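Local coordinates for putative acetoin utilization protein, acetoin dehydrogenase (Thermus thermophilus, PDB 5AWE) that is of unknown function but joins a pair of CBS domains to an ACT domain and so probably senses small-molecule ligands, at residues Pro84-Glu89 and Glu102-Gly107; Glu95-Leu100 and Gly107-Met112; Lys30-Leu35 and Val118-Val123; Leu21-Leu26 and Lys50-Ala55; Ala170-Leu175 and Arg180-Val185. All coordinates share one frame; numbering follows the deposited sequence.

Contacts 2 and 4 are buried, contact 1 lies at the surface, and contacts 3 and 5 are partly buried. Contacts 1 and 2 share helix 94-103 and one sheet of the second CBS domain: contact 1 lays a valine methyl over an arginine's guanidinium, while contact 2 is aliphatic side-chain packing. Contact 3 bridges the two CBS domains through a phenyl ring, an isoleucine and the methylenes of an arginine, near what would be the ligand groove of a CBS pair. Contact 4 packs two helices of the first CBS domain next to other subunits. Contact 5, whose centre is about 44 Å from that of contact 4, belongs to the ACT domain; alone of the five, it is held by hydrogen bonds between its segments.

Contact 1: residues Pro84-Glu89 and Glu102-Gly107; sequences PVVTVE and EERKIG
The guanidinium of Arg-104 has the CG1 methyl of Val-86 over one of its faces, and its NE is engaged by a neighbour in the chain, the carboxylate of Glu-103, in a salt bridge with NE to OE1 at 3.5 Å. The methyl approaches the arginine along its outer half: Val-86 CG1 is 3.7 Å from Arg-104 CD and equally far from Arg-104 NH2, with NE and CZ slightly more distant. The two side chains run antiparallel where they meet. Arg-104 can reach this position because its chain is extended from CG to NE, starting with CG anti to the carbonyl carbon (chi1 -53°), just where the backbone leaves helix 94-103.

The other branch of Val-86 is used differently. CG2 meets the end of Ile-106 tip to tip, at 3.3 Å from its CD1, a close and somewhat doubtful approach. Val-86 also packs on Leu-109 of strand 108-113, so it touches both the stretch after the helix and the strand that follows.

No hydrogen bond joins the two segments. What they share is hydrophobic contact: the valine shields the arginine's aliphatic stretch and one face of its guanidinium, while the charge itself is paired with Glu-103, within its own segment and near the protein surface.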
# COMPACT_ATOMS: atom_id res chain seq x y z
N PRO A 84 -18.83 7.33 -22.86
CA PRO A 84 -19.68 8.49 -22.55
C PRO A 84 -20.56 8.19 -21.33
O PRO A 84 -20.87 7.03 -21.05
CB PRO A 84 -20.48 8.69 -23.83
CG PRO A 84 -20.56 7.32 -24.43
CD PRO A 84 -19.28 6.62 -24.07
N VAL A 85 -20.95 9.23 -20.60
CA VAL A 85 -21.75 9.05 -19.39
C VAL A 85 -23.22 8.83 -19.73
O VAL A 85 -23.79 9.57 -20.53
CB VAL A 85 -21.64 10.27 -18.46
CG1 VAL A 85 -22.37 9.98 -17.15
CG2 VAL A 85 -20.18 10.61 -18.20
N VAL A 86 -23.84 7.83 -19.11
CA VAL A 86 -25.27 7.62 -19.30
C VAL A 86 -26.03 8.50 -18.31
O VAL A 86 -25.75 8.48 -17.11
CB VAL A 86 -25.67 6.13 -19.07
CG1 VAL A 86 -24.77 5.20 -19.89
CG2 VAL A 86 -25.58 5.78 -17.60
N THR A 87 -26.98 9.27 -18.82
CA THR A 87 -27.72 10.22 -17.99
C THR A 87 -29.24 10.11 -18.23
O THR A 87 -29.69 9.44 -19.15
CB THR A 87 -27.28 11.64 -18.30
OG1 THR A 87 -27.63 11.98 -19.64
CG2 THR A 87 -25.77 11.75 -18.14
N VAL A 88 -30.01 10.77 -17.37
CA VAL A 88 -31.44 10.95 -17.58
C VAL A 88 -31.81 12.42 -17.42
O VAL A 88 -31.17 13.16 -16.67
CB VAL A 88 -32.29 10.16 -16.56
CG1 VAL A 88 -32.79 8.88 -17.18
CG2 VAL A 88 -31.48 9.88 -15.31
N GLU A 89 -32.87 12.83 -18.12
CA GLU A 89 -33.37 14.19 -18.00
C GLU A 89 -34.18 14.31 -16.71
O GLU A 89 -34.88 13.38 -16.32
CB GLU A 89 -34.26 14.53 -19.20
CG GLU A 89 -33.88 13.80 -20.48
CD GLU A 89 -34.42 12.38 -20.53
OE1 GLU A 89 -35.62 12.21 -20.82
OE2 GLU A 89 -33.64 11.43 -20.29
N GLU A 102 -30.78 -0.68 -14.77
CA GLU A 102 -30.83 -2.14 -14.83
C GLU A 102 -30.20 -2.65 -16.11
O GLU A 102 -29.54 -3.69 -16.12
CB GLU A 102 -32.28 -2.64 -14.75
CG GLU A 102 -32.41 -4.15 -14.54
CD GLU A 102 -32.29 -4.95 -15.84
OE1 GLU A 102 -32.45 -4.36 -16.93
OE2 GLU A 102 -32.04 -6.17 -15.77
N GLU A 103 -30.41 -1.92 -17.20
CA GLU A 103 -29.87 -2.31 -18.49
C GLU A 103 -28.35 -2.37 -18.39
O GLU A 103 -27.72 -3.34 -18.81
CB GLU A 103 -30.29 -1.30 -19.55
CG GLU A 103 -29.84 -1.65 -20.96
CD GLU A 103 -30.45 -0.73 -22.01
OE1 GLU A 103 -30.11 0.48 -22.02
OE2 GLU A 103 -31.26 -1.20 -22.83
N ARG A 104 -27.76 -1.32 -17.81
CA ARG A 104 -26.32 -1.13 -17.88
C ARG A 104 -25.61 -1.36 -16.55
O ARG A 104 -24.47 -0.93 -16.38
CB ARG A 104 -26.03 0.28 -18.39
CG ARG A 104 -26.76 0.56 -19.70
CD ARG A 104 -26.24 1.81 -20.38
NE ARG A 104 -27.26 2.38 -21.26
CZ ARG A 104 -27.01 3.00 -22.41
NH1 ARG A 104 -28.00 3.49 -23.13
NH2 ARG A 104 -25.75 3.11 -22.83
N LYS A 105 -26.27 -2.05 -15.63
CA LYS A 105 -25.62 -2.57 -14.43
C LYS A 105 -25.24 -1.49 -13.42
O LYS A 105 -24.61 -1.79 -12.41
CB LYS A 105 -24.36 -3.35 -14.82
CG LYS A 105 -24.62 -4.57 -15.70
CD LYS A 105 -23.34 -5.39 -15.90
CE LYS A 105 -23.63 -6.67 -16.68
NZ LYS A 105 -22.46 -7.60 -16.66
N ILE A 106 -25.63 -0.25 -13.70
CA ILE A 106 -25.20 0.90 -12.91
C ILE A 106 -26.07 1.13 -11.67
O ILE A 106 -27.24 0.76 -11.64
CB ILE A 106 -25.24 2.17 -13.75
CG1 ILE A 106 -24.62 1.91 -15.12
CG2 ILE A 106 -24.48 3.27 -13.04
CD1 ILE A 106 -25.06 2.90 -16.16
N GLY A 107 -25.49 1.76 -10.65
CA GLY A 107 -26.24 2.05 -9.45
C GLY A 107 -26.60 3.52 -9.30
O GLY A 107 -27.26 3.92 -8.34

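Contact 2: residues Glu95-Leu100 and Gly107-Met112; sequences EKAALL and GGLPVM
Helix 95-100 lies beside strand 108-112, and their backbones come nearest at Ala-97 and Leu-109, whose CA atoms are 7.4 Å apart. A single methyl does the work on the strand side. Leu-109 points toward the helix and puts its CD2 against both Ala-97 and Leu-100, one turn apart: CD2 is 4.0 Å from Ala-97 CB and 3.8 Å from Leu-100 CB. It also rests on the helix backbone, with Leu-109 CD2 3.7 Å from Ala-97 O. The two leucines are set roughly perpendicular, and Leu-100 CD1 touches the same methyl at 4.1 Å. The small Ala-97 lets the strand leucine come this near the helix backbone. To get there, Leu-109 takes a chi1 of -125°, well off any staggered value.

Val-88 of the neighbouring strand packs on both leucines, and Ile-121 also touches Leu-109. Ala-98 points away from the strand and packs on Val-126 and Phe-130, and on Leu-127 of the second subunit.

The side-chain contact is thus aliphatic and buried, and it holds the helix on its sheet within the beta-alpha-beta unit of strand 88-89, helix 94-103 and strand 108-113, part of the second CBS domain.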
# COMPACT_ATOMS: atom_id res chain seq x y z
N GLU A 95 -39.47 5.87 -14.13
CA GLU A 95 -39.22 4.52 -14.67
C GLU A 95 -38.07 4.45 -15.68
O GLU A 95 -37.46 3.39 -15.88
CB GLU A 95 -40.49 3.95 -15.33
CG GLU A 95 -41.73 3.94 -14.45
CD GLU A 95 -42.63 5.15 -14.68
OE1 GLU A 95 -43.68 5.00 -15.32
OE2 GLU A 95 -42.28 6.26 -14.21
N LYS A 96 -37.76 5.58 -16.31
CA LYS A 96 -36.68 5.62 -17.29
C LYS A 96 -35.34 5.39 -16.59
O LYS A 96 -34.47 4.69 -17.10
CB LYS A 96 -36.67 6.97 -18.01
CG LYS A 96 -36.06 6.92 -19.40
CD LYS A 96 -35.79 8.32 -19.93
CE LYS A 96 -35.64 8.35 -21.45
NZ LYS A 96 -36.95 8.58 -22.12
N ALA A 97 -35.19 5.98 -15.41
CA ALA A 97 -33.97 5.83 -14.65
C ALA A 97 -33.77 4.36 -14.31
O ALA A 97 -32.67 3.82 -14.50
CB ALA A 97 -34.02 6.68 -13.37
N ALA A 98 -34.82 3.72 -13.81
CA ALA A 98 -34.72 2.32 -13.40
C ALA A 98 -34.30 1.47 -14.59
O ALA A 98 -33.52 0.53 -14.45
CB ALA A 98 -36.06 1.82 -12.83
N LEU A 99 -34.84 1.80 -15.76
CA LEU A 99 -34.54 1.06 -16.97
C LEU A 99 -33.07 1.20 -17.31
O LEU A 99 -32.39 0.21 -17.55
CB LEU A 99 -35.41 1.56 -18.13
CG LEU A 99 -36.83 0.99 -18.15
CD1 LEU A 99 -37.65 1.70 -19.21
CD2 LEU A 99 -36.79 -0.51 -18.42
N LEU A 100 -32.58 2.44 -17.32
CA LEU A 100 -31.18 2.69 -17.61
C LEU A 100 -30.26 1.99 -16.61
O LEU A 100 -29.27 1.36 -16.99
CB LEU A 100 -30.90 4.19 -17.61
CG LEU A 100 -31.42 4.94 -18.84
CD1 LEU A 100 -31.65 6.39 -18.49
CD2 LEU A 100 -30.42 4.81 -19.99
N GLY A 107 -25.49 1.76 -10.65
CA GLY A 107 -26.24 2.05 -9.45
C GLY A 107 -26.60 3.52 -9.30
O GLY A 107 -27.26 3.92 -8.34
N GLY A 108 -26.15 4.34 -10.25
CA GLY A 108 -26.33 5.77 -10.12
C GLY A 108 -26.35 6.45 -11.48
O GLY A 108 -25.88 5.89 -12.47
N LEU A 109 -26.91 7.65 -11.52
CA LEU A 109 -27.21 8.29 -12.80
C LEU A 109 -27.22 9.81 -12.68
O LEU A 109 -28.00 10.38 -11.91
CB LEU A 109 -28.59 7.82 -13.27
CG LEU A 109 -28.80 7.17 -14.64
CD1 LEU A 109 -27.71 6.16 -14.94
CD2 LEU A 109 -30.18 6.50 -14.63
N PRO A 110 -26.33 10.48 -13.41
CA PRO A 110 -26.33 11.95 -13.32
C PRO A 110 -27.65 12.45 -13.90
O PRO A 110 -28.13 11.91 -14.90
CB PRO A 110 -25.12 12.36 -14.17
CG PRO A 110 -24.24 11.15 -14.19
CD PRO A 110 -25.18 9.97 -14.17
N VAL A 111 -28.25 13.46 -13.28
CA VAL A 111 -29.50 13.99 -13.79
C VAL A 111 -29.25 15.32 -14.46
O VAL A 111 -28.55 16.19 -13.92
CB VAL A 111 -30.56 14.16 -12.67
CG1 VAL A 111 -31.86 14.69 -13.27
CG2 VAL A 111 -30.79 12.83 -11.96
N MSE A 112 -29.82 15.47 -15.65
CA MSE A 112 -29.51 16.60 -16.51
C MSE A 112 -30.74 17.43 -16.82
O MSE A 112 -31.87 16.95 -16.75
CB MSE A 112 -28.90 16.10 -17.82
CG MSE A 112 -27.67 15.23 -17.64
SE MSE A 112 -26.33 16.15 -16.88
CE MSE A 112 -26.04 17.38 -18.11

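Contact 3: residues Lys30-Leu35 and Val118-Val123; sequences KGFRRL and VGIITV
Where the two CBS domains of the chain face each other, Phe-32 and Arg-34 of the first meet Ile-120 of the second. Ile-120 sits at the middle of this meeting, and its two branches are shared out. CG1 stands anti to the backbone N (chi1 -163°) and carries CD1 out to Arg-34, where Ile-120 CD1 is 3.7 Å from Arg-34 CG; Arg-34 CD is a little farther, at 4.2 Å. CG2 goes to the phenyl ring instead, with Ile-120 CG2 4.2 Å from Phe-32 CE2. The ring is met obliquely, and the two side chains lie alongside, pointing opposite ways.

Arg-34 gives the isoleucine its methylenes, not its charge. Its chain is bent at chi2 and chi3, and it also packs on Ile-106 and on Thr-48. Phe-32 leans as well on Pro-11 and on Leu-27 of the preceding helix, so the ring ties the isoleucine to these two residues of the first domain.

Just beyond Ile-120, Thr-122 occupies the N-cap of the helix that begins at Val-123, and its backbone N is hydrogen-bonded to OD2 of Asp-125. The run from Gly-119 to Asp-125 fits the glycine, threonine and aspartate pattern that binds ribose and phosphate in nucleotide-binding relatives; the contact therefore probably borders what would be the ligand groove of a CBS pair.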
# COMPACT_ATOMS: atom_id res chain seq x y z
N LYS A 30 -18.41 13.08 2.24
CA LYS A 30 -19.70 13.65 1.86
C LYS A 30 -20.75 12.59 1.56
O LYS A 30 -21.89 12.92 1.22
CB LYS A 30 -19.51 14.58 0.66
CG LYS A 30 -18.74 15.85 1.02
CD LYS A 30 -18.70 16.87 -0.10
CE LYS A 30 -18.55 18.28 0.46
NZ LYS A 30 -17.92 19.21 -0.52
N GLY A 31 -20.38 11.32 1.70
CA GLY A 31 -21.36 10.26 1.76
C GLY A 31 -21.84 9.73 0.42
O GLY A 31 -22.76 8.92 0.37
N PHE A 32 -21.22 10.18 -0.67
CA PHE A 32 -21.59 9.73 -2.01
C PHE A 32 -20.71 8.57 -2.46
O PHE A 32 -19.83 8.12 -1.73
CB PHE A 32 -21.49 10.90 -3.00
CG PHE A 32 -22.60 11.91 -2.87
CD1 PHE A 32 -23.06 12.30 -1.61
CD2 PHE A 32 -23.20 12.47 -4.00
CE1 PHE A 32 -24.10 13.23 -1.49
CE2 PHE A 32 -24.23 13.40 -3.89
CZ PHE A 32 -24.68 13.78 -2.63
N ARG A 33 -20.95 8.08 -3.68
CA ARG A 33 -20.29 6.87 -4.16
C ARG A 33 -19.94 6.99 -5.64
O ARG A 33 -19.14 6.22 -6.17
CB ARG A 33 -21.19 5.66 -3.92
CG ARG A 33 -20.46 4.35 -3.71
CD ARG A 33 -21.28 3.42 -2.83
NE ARG A 33 -21.70 4.08 -1.59
CZ ARG A 33 -22.51 3.54 -0.69
NH1 ARG A 33 -23.02 2.33 -0.87
NH2 ARG A 33 -22.83 4.23 0.40
N ARG A 34 -20.56 7.94 -6.31
CA ARG A 34 -20.16 8.26 -7.67
C ARG A 34 -19.96 9.76 -7.82
O ARG A 34 -20.54 10.55 -7.08
CB ARG A 34 -21.19 7.74 -8.66
CG ARG A 34 -22.58 8.25 -8.43
CD ARG A 34 -23.61 7.21 -8.82
NE ARG A 34 -23.69 6.11 -7.86
CZ ARG A 34 -23.49 4.83 -8.17
NH1 ARG A 34 -23.17 4.49 -9.41
NH2 ARG A 34 -23.61 3.90 -7.23
N LEU A 35 -19.13 10.14 -8.77
CA LEU A 35 -18.68 11.51 -8.87
C LEU A 35 -18.68 11.96 -10.33
O LEU A 35 -17.78 11.60 -11.09
CB LEU A 35 -17.27 11.63 -8.29
CG LEU A 35 -16.96 12.70 -7.24
CD1 LEU A 35 -18.19 13.03 -6.41
CD2 LEU A 35 -15.83 12.19 -6.35
N VAL A 118 -28.20 18.95 -12.85
CA VAL A 118 -29.09 19.41 -11.79
C VAL A 118 -29.13 18.50 -10.56
O VAL A 118 -29.56 18.91 -9.48
CB VAL A 118 -30.52 19.60 -12.30
CG1 VAL A 118 -30.55 20.67 -13.38
CG2 VAL A 118 -31.06 18.28 -12.84
N GLY A 119 -28.70 17.25 -10.73
CA GLY A 119 -28.66 16.36 -9.59
C GLY A 119 -28.22 14.94 -9.91
O GLY A 119 -27.65 14.66 -10.97
N ILE A 120 -28.48 14.03 -8.98
CA ILE A 120 -28.08 12.65 -9.17
C ILE A 120 -29.14 11.72 -8.58
O ILE A 120 -29.65 11.96 -7.48
CB ILE A 120 -26.70 12.42 -8.52
CG1 ILE A 120 -26.09 11.13 -9.05
CG2 ILE A 120 -26.83 12.39 -7.01
CD1 ILE A 120 -24.60 11.24 -9.20
N ILE A 121 -29.49 10.67 -9.31
CA ILE A 121 -30.49 9.71 -8.83
C ILE A 121 -29.91 8.30 -8.77
O ILE A 121 -29.26 7.83 -9.72
CB ILE A 121 -31.76 9.72 -9.72
CG1 ILE A 121 -32.82 8.78 -9.14
CG2 ILE A 121 -31.41 9.31 -11.15
CD1 ILE A 121 -34.21 8.92 -9.78
N THR A 122 -30.12 7.62 -7.65
CA THR A 122 -29.51 6.32 -7.43
C THR A 122 -30.55 5.21 -7.35
O THR A 122 -31.75 5.47 -7.38
CB THR A 122 -28.68 6.30 -6.13
OG1 THR A 122 -29.57 6.38 -5.01
CG2 THR A 122 -27.71 7.48 -6.10
N VAL A 123 -30.06 3.98 -7.24
CA VAL A 123 -30.93 2.81 -7.13
C VAL A 123 -31.82 2.88 -5.90
O VAL A 123 -32.97 2.46 -5.95
CB VAL A 123 -30.12 1.49 -7.10
CG1 VAL A 123 -29.55 1.21 -8.48
CG2 VAL A 123 -28.97 1.58 -6.09

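Contact 4: residues Leu21-Leu26 and Lys50-Ala55; sequences LEAIRL and KDLKDA
Leu-52 is the first residue along Lys-50 to Ala-55 to meet helix 21-26. Pointing toward that helix, it sets its CB 3.5 Å from Ile-24 CG1, each side chain passing the flank of the other on its way to the facing helix. Its branch end goes to the neighbouring residue, with Leu-52 CD2 4.2 Å from Ala-23 CB. Lys-53 comes next and bends back, at chi2 and chi4, so that its aliphatic chain lies across Ile-24: Lys-53 CE is 3.4 Å from Ile-24 CG2, and Lys-53 CD is 3.8 Å from Ile-24 CD1. The ammonium then leaves the hydrophobic patch, forming a salt bridge with Asp-49 and a cation-pi contact with Trp-66 of the third subunit, a ring that also packs on Ile-24.

Ile-24 thus packs against two consecutive side chains, Leu-52 and Lys-53. Replaced by an alanine, it would probably leave a gap beside Lys-53, whose methylenes could then swing and weaken the placement of its charge against Asp-49.

Val-77 and Val-80 touch Ala-23 and Leu-52 in turn, and Leu-52 also packs on Val-20 and Leu-27. Two helices packed together, one before and one after the strand pair 34-39 and 42-48, are characteristic of the CBS domain; here they also contribute to the subunit interface.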
# COMPACT_ATOMS: atom_id res chain seq x y z
N LEU A 21 -6.64 10.25 -5.53
CA LEU A 21 -6.72 10.06 -4.09
C LEU A 21 -7.48 11.19 -3.39
O LEU A 21 -8.01 11.00 -2.30
CB LEU A 21 -5.32 9.90 -3.48
CG LEU A 21 -4.20 10.88 -3.83
CD1 LEU A 21 -4.36 12.18 -3.05
CD2 LEU A 21 -2.87 10.22 -3.50
N GLU A 22 -7.54 12.35 -4.02
CA GLU A 22 -8.32 13.44 -3.48
C GLU A 22 -9.80 13.17 -3.72
O GLU A 22 -10.64 13.42 -2.86
CB GLU A 22 -7.92 14.77 -4.12
CG GLU A 22 -7.90 15.95 -3.15
CD GLU A 22 -9.11 15.96 -2.21
OE1 GLU A 22 -10.08 16.71 -2.48
OE2 GLU A 22 -9.08 15.23 -1.19
N ALA A 23 -10.11 12.65 -4.91
CA ALA A 23 -11.49 12.32 -5.24
C ALA A 23 -12.03 11.31 -4.24
O ALA A 23 -13.16 11.45 -3.76
CB ALA A 23 -11.56 11.75 -6.65
N ILE A 24 -11.22 10.32 -3.90
CA ILE A 24 -11.63 9.28 -2.96
C ILE A 24 -12.03 9.86 -1.62
O ILE A 24 -13.10 9.55 -1.09
CB ILE A 24 -10.49 8.25 -2.74
CG1 ILE A 24 -10.24 7.46 -4.02
CG2 ILE A 24 -10.84 7.32 -1.58
CD1 ILE A 24 -9.15 6.42 -3.92
N ARG A 25 -11.18 10.71 -1.06
CA ARG A 25 -11.44 11.30 0.24
C ARG A 25 -12.70 12.16 0.19
O ARG A 25 -13.47 12.21 1.15
CB ARG A 25 -10.24 12.13 0.69
CG ARG A 25 -8.95 11.33 0.86
CD ARG A 25 -9.10 10.20 1.89
NE ARG A 25 -7.95 10.10 2.79
CZ ARG A 25 -7.87 10.69 3.98
NH1 ARG A 25 -6.79 10.54 4.73
NH2 ARG A 25 -8.88 11.43 4.41
N LEU A 26 -12.92 12.84 -0.93
CA LEU A 26 -14.10 13.66 -1.10
C LEU A 26 -15.38 12.82 -1.02
O LEU A 26 -16.37 13.23 -0.41
CB LEU A 26 -14.04 14.40 -2.44
CG LEU A 26 -15.11 15.44 -2.74
CD1 LEU A 26 -15.29 16.39 -1.56
CD2 LEU A 26 -14.71 16.21 -3.99
N LYS A 50 -15.56 2.62 -6.57
CA LYS A 50 -14.89 1.42 -7.08
C LYS A 50 -13.82 1.77 -8.12
O LYS A 50 -12.65 1.41 -7.95
CB LYS A 50 -15.91 0.47 -7.71
CG LYS A 50 -16.39 -0.64 -6.80
CD LYS A 50 -16.83 -1.85 -7.61
CE LYS A 50 -15.65 -2.49 -8.34
NZ LYS A 50 -16.07 -3.57 -9.28
N ASP A 51 -14.22 2.45 -9.19
CA ASP A 51 -13.28 2.93 -10.21
C ASP A 51 -12.00 3.51 -9.57
O ASP A 51 -10.89 3.17 -9.97
CB ASP A 51 -13.93 4.02 -11.08
CG ASP A 51 -15.02 3.48 -12.00
OD1 ASP A 51 -15.71 4.31 -12.63
OD2 ASP A 51 -15.18 2.24 -12.09
N LEU A 52 -12.18 4.38 -8.58
CA LEU A 52 -11.04 5.02 -7.93
C LEU A 52 -10.18 4.02 -7.15
O LEU A 52 -8.96 4.04 -7.26
CB LEU A 52 -11.54 6.12 -6.98
CG LEU A 52 -11.75 7.55 -7.47
CD1 LEU A 52 -11.42 7.69 -8.96
CD2 LEU A 52 -13.20 7.94 -7.19
N LYS A 53 -10.83 3.16 -6.38
CA LYS A 53 -10.14 2.14 -5.58
C LYS A 53 -9.42 1.10 -6.43
O LYS A 53 -8.30 0.70 -6.11
CB LYS A 53 -11.15 1.44 -4.67
CG LYS A 53 -11.39 2.10 -3.32
CD LYS A 53 -11.61 3.60 -3.43
CE LYS A 53 -11.92 4.18 -2.06
NZ LYS A 53 -12.85 3.29 -1.30
N ASP A 54 -10.06 0.65 -7.51
CA ASP A 54 -9.50 -0.41 -8.34
C ASP A 54 -8.53 0.12 -9.39
O ASP A 54 -8.04 -0.63 -10.24
CB ASP A 54 -10.61 -1.20 -9.05
CG ASP A 54 -11.42 -2.08 -8.10
OD1 ASP A 54 -11.13 -2.08 -6.88
OD2 ASP A 54 -12.35 -2.77 -8.57
N ALA A 55 -8.25 1.42 -9.33
CA ALA A 55 -7.34 2.06 -10.28
C ALA A 55 -6.03 1.30 -10.34
O ALA A 55 -5.43 1.00 -9.31
CB ALA A 55 -7.09 3.50 -9.87

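Contact 5: residues Ala170-Leu175 and Arg180-Val185; sequences ATAAHL and RLVMRV
Arg-180 faces Ala-172 and Ala-173 in the hairpin of strands 165-175 and 178-186, part of the antiparallel ACT sheet. Two residues opposite one make this a classic beta bulge. Starting from Arg-180 CB, the side chain first passes Ala-173 O at 3.5 Å. Its CG, anti to the backbone N (chi1 170°), lies 3.7 Å from Ala-172 CB. The chain then bends at chi3 and brings the guanidinium against Leu-175, whose CD1 sits over one face, 3.8 Å from Arg-180 NH2. At the tip, NH2 forms a salt bridge with Asp-146 of the neighbouring strand. A leucine in its place would probably leave Asp-146 without this charged mate and Leu-175 without the flat group it covers.

Ala-172 CB also meets CG2 of Val-182, whose side chain shares a face of the sheet with Ala-170 and Arg-180. On the other face, Thr-171 OG1 approaches Leu-181 CD2. Thr-171 reaches past the hairpin too: its hydroxyl and backbone are hydrogen-bonded to the second subunit, which so takes up bonds at this outer strand of the chain's sheet.

The backbone pairs Ala-170 with Val-182 through two bonds, one being Val-182 N to Ala-170 O at 2.7 Å. At the bulge, Arg-180 O takes a short, bent bond from Ala-172 N (2.6 Å, 135° at the hydrogen) and a weak second one from Ala-173 N at 3.5 Å.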
# COMPACT_ATOMS: atom_id res chain seq x y z
N ALA A 170 -50.23 -4.66 -10.14
CA ALA A 170 -49.15 -5.17 -10.98
C ALA A 170 -49.50 -6.53 -11.58
O ALA A 170 -50.27 -7.31 -10.98
CB ALA A 170 -47.86 -5.26 -10.18
N THR A 171 -48.93 -6.82 -12.75
CA THR A 171 -49.12 -8.12 -13.40
C THR A 171 -48.00 -9.08 -13.01
O THR A 171 -46.88 -8.97 -13.49
CB THR A 171 -49.12 -7.98 -14.94
OG1 THR A 171 -50.17 -7.10 -15.34
CG2 THR A 171 -49.34 -9.34 -15.61
N ALA A 172 -48.30 -10.03 -12.13
CA ALA A 172 -47.29 -11.00 -11.72
C ALA A 172 -46.97 -11.94 -12.88
O ALA A 172 -45.83 -12.40 -13.01
CB ALA A 172 -47.78 -11.80 -10.52
N ALA A 173 -47.96 -12.21 -13.73
CA ALA A 173 -47.77 -13.15 -14.82
C ALA A 173 -48.94 -13.19 -15.80
O ALA A 173 -50.10 -13.09 -15.40
CB ALA A 173 -47.52 -14.56 -14.25
N HIS A 174 -48.61 -13.31 -17.09
CA HIS A 174 -49.61 -13.64 -18.10
C HIS A 174 -49.72 -15.16 -18.21
O HIS A 174 -48.73 -15.83 -18.50
CB HIS A 174 -49.21 -13.04 -19.45
CG HIS A 174 -49.00 -11.56 -19.42
ND1 HIS A 174 -47.81 -10.98 -19.04
CD2 HIS A 174 -49.84 -10.54 -19.73
CE1 HIS A 174 -47.93 -9.66 -19.11
NE2 HIS A 174 -49.15 -9.37 -19.52
N LEU A 175 -50.91 -15.69 -17.95
CA LEU A 175 -51.11 -17.13 -17.90
C LEU A 175 -52.15 -17.59 -18.93
O LEU A 175 -52.92 -16.79 -19.46
CB LEU A 175 -51.58 -17.54 -16.50
CG LEU A 175 -50.64 -17.31 -15.31
CD1 LEU A 175 -51.33 -17.77 -14.03
CD2 LEU A 175 -49.35 -18.08 -15.52
N ARG A 180 -52.53 -12.65 -13.99
CA ARG A 180 -52.35 -12.72 -12.54
C ARG A 180 -51.89 -11.40 -11.93
O ARG A 180 -50.77 -10.95 -12.15
CB ARG A 180 -51.35 -13.81 -12.16
CG ARG A 180 -50.95 -13.76 -10.68
CD ARG A 180 -50.43 -15.09 -10.21
NE ARG A 180 -51.42 -16.14 -10.40
CZ ARG A 180 -51.19 -17.43 -10.18
NH1 ARG A 180 -49.99 -17.83 -9.76
NH2 ARG A 180 -52.15 -18.32 -10.38
N LEU A 181 -52.77 -10.79 -11.13
CA LEU A 181 -52.54 -9.45 -10.61
C LEU A 181 -52.10 -9.48 -9.16
O LEU A 181 -52.63 -10.25 -8.35
CB LEU A 181 -53.82 -8.61 -10.74
CG LEU A 181 -54.46 -8.57 -12.13
CD1 LEU A 181 -55.78 -7.81 -12.07
CD2 LEU A 181 -53.49 -7.93 -13.13
N VAL A 182 -51.12 -8.65 -8.83
CA VAL A 182 -50.84 -8.35 -7.44
C VAL A 182 -51.42 -6.97 -7.16
O VAL A 182 -51.06 -5.98 -7.81
CB VAL A 182 -49.30 -8.38 -7.14
CG1 VAL A 182 -49.03 -8.01 -5.69
CG2 VAL A 182 -48.76 -9.77 -7.41
N MSE A 183 -52.36 -6.92 -6.22
CA MSE A 183 -53.18 -5.73 -6.03
C MSE A 183 -53.08 -5.32 -4.58
O MSE A 183 -53.18 -6.16 -3.69
CB MSE A 183 -54.64 -6.04 -6.40
CG MSE A 183 -55.58 -4.83 -6.45
SE MSE A 183 -57.34 -5.28 -6.58
CE MSE A 183 -57.88 -4.10 -7.62
N ARG A 184 -52.86 -4.04 -4.33
CA ARG A 184 -52.86 -3.54 -2.97
C ARG A 184 -54.08 -2.67 -2.75
O ARG A 184 -54.32 -1.73 -3.50
CB ARG A 184 -51.57 -2.77 -2.68
CG ARG A 184 -50.41 -3.70 -2.41
CD ARG A 184 -49.08 -3.00 -2.36
NE ARG A 184 -48.00 -3.98 -2.25
CZ ARG A 184 -47.60 -4.53 -1.10
NH1 ARG A 184 -48.18 -4.20 0.04
NH2 ARG A 184 -46.60 -5.41 -1.10
N VAL A 185 -54.85 -3.02 -1.73
CA VAL A 185 -56.09 -2.32 -1.44
C VAL A 185 -56.04 -1.81 -0.01
O VAL A 185 -55.42 -2.43 0.86
CB VAL A 185 -57.32 -3.25 -1.62
CG1 VAL A 185 -57.44 -3.68 -3.10
CG2 VAL A 185 -57.18 -4.47 -0.71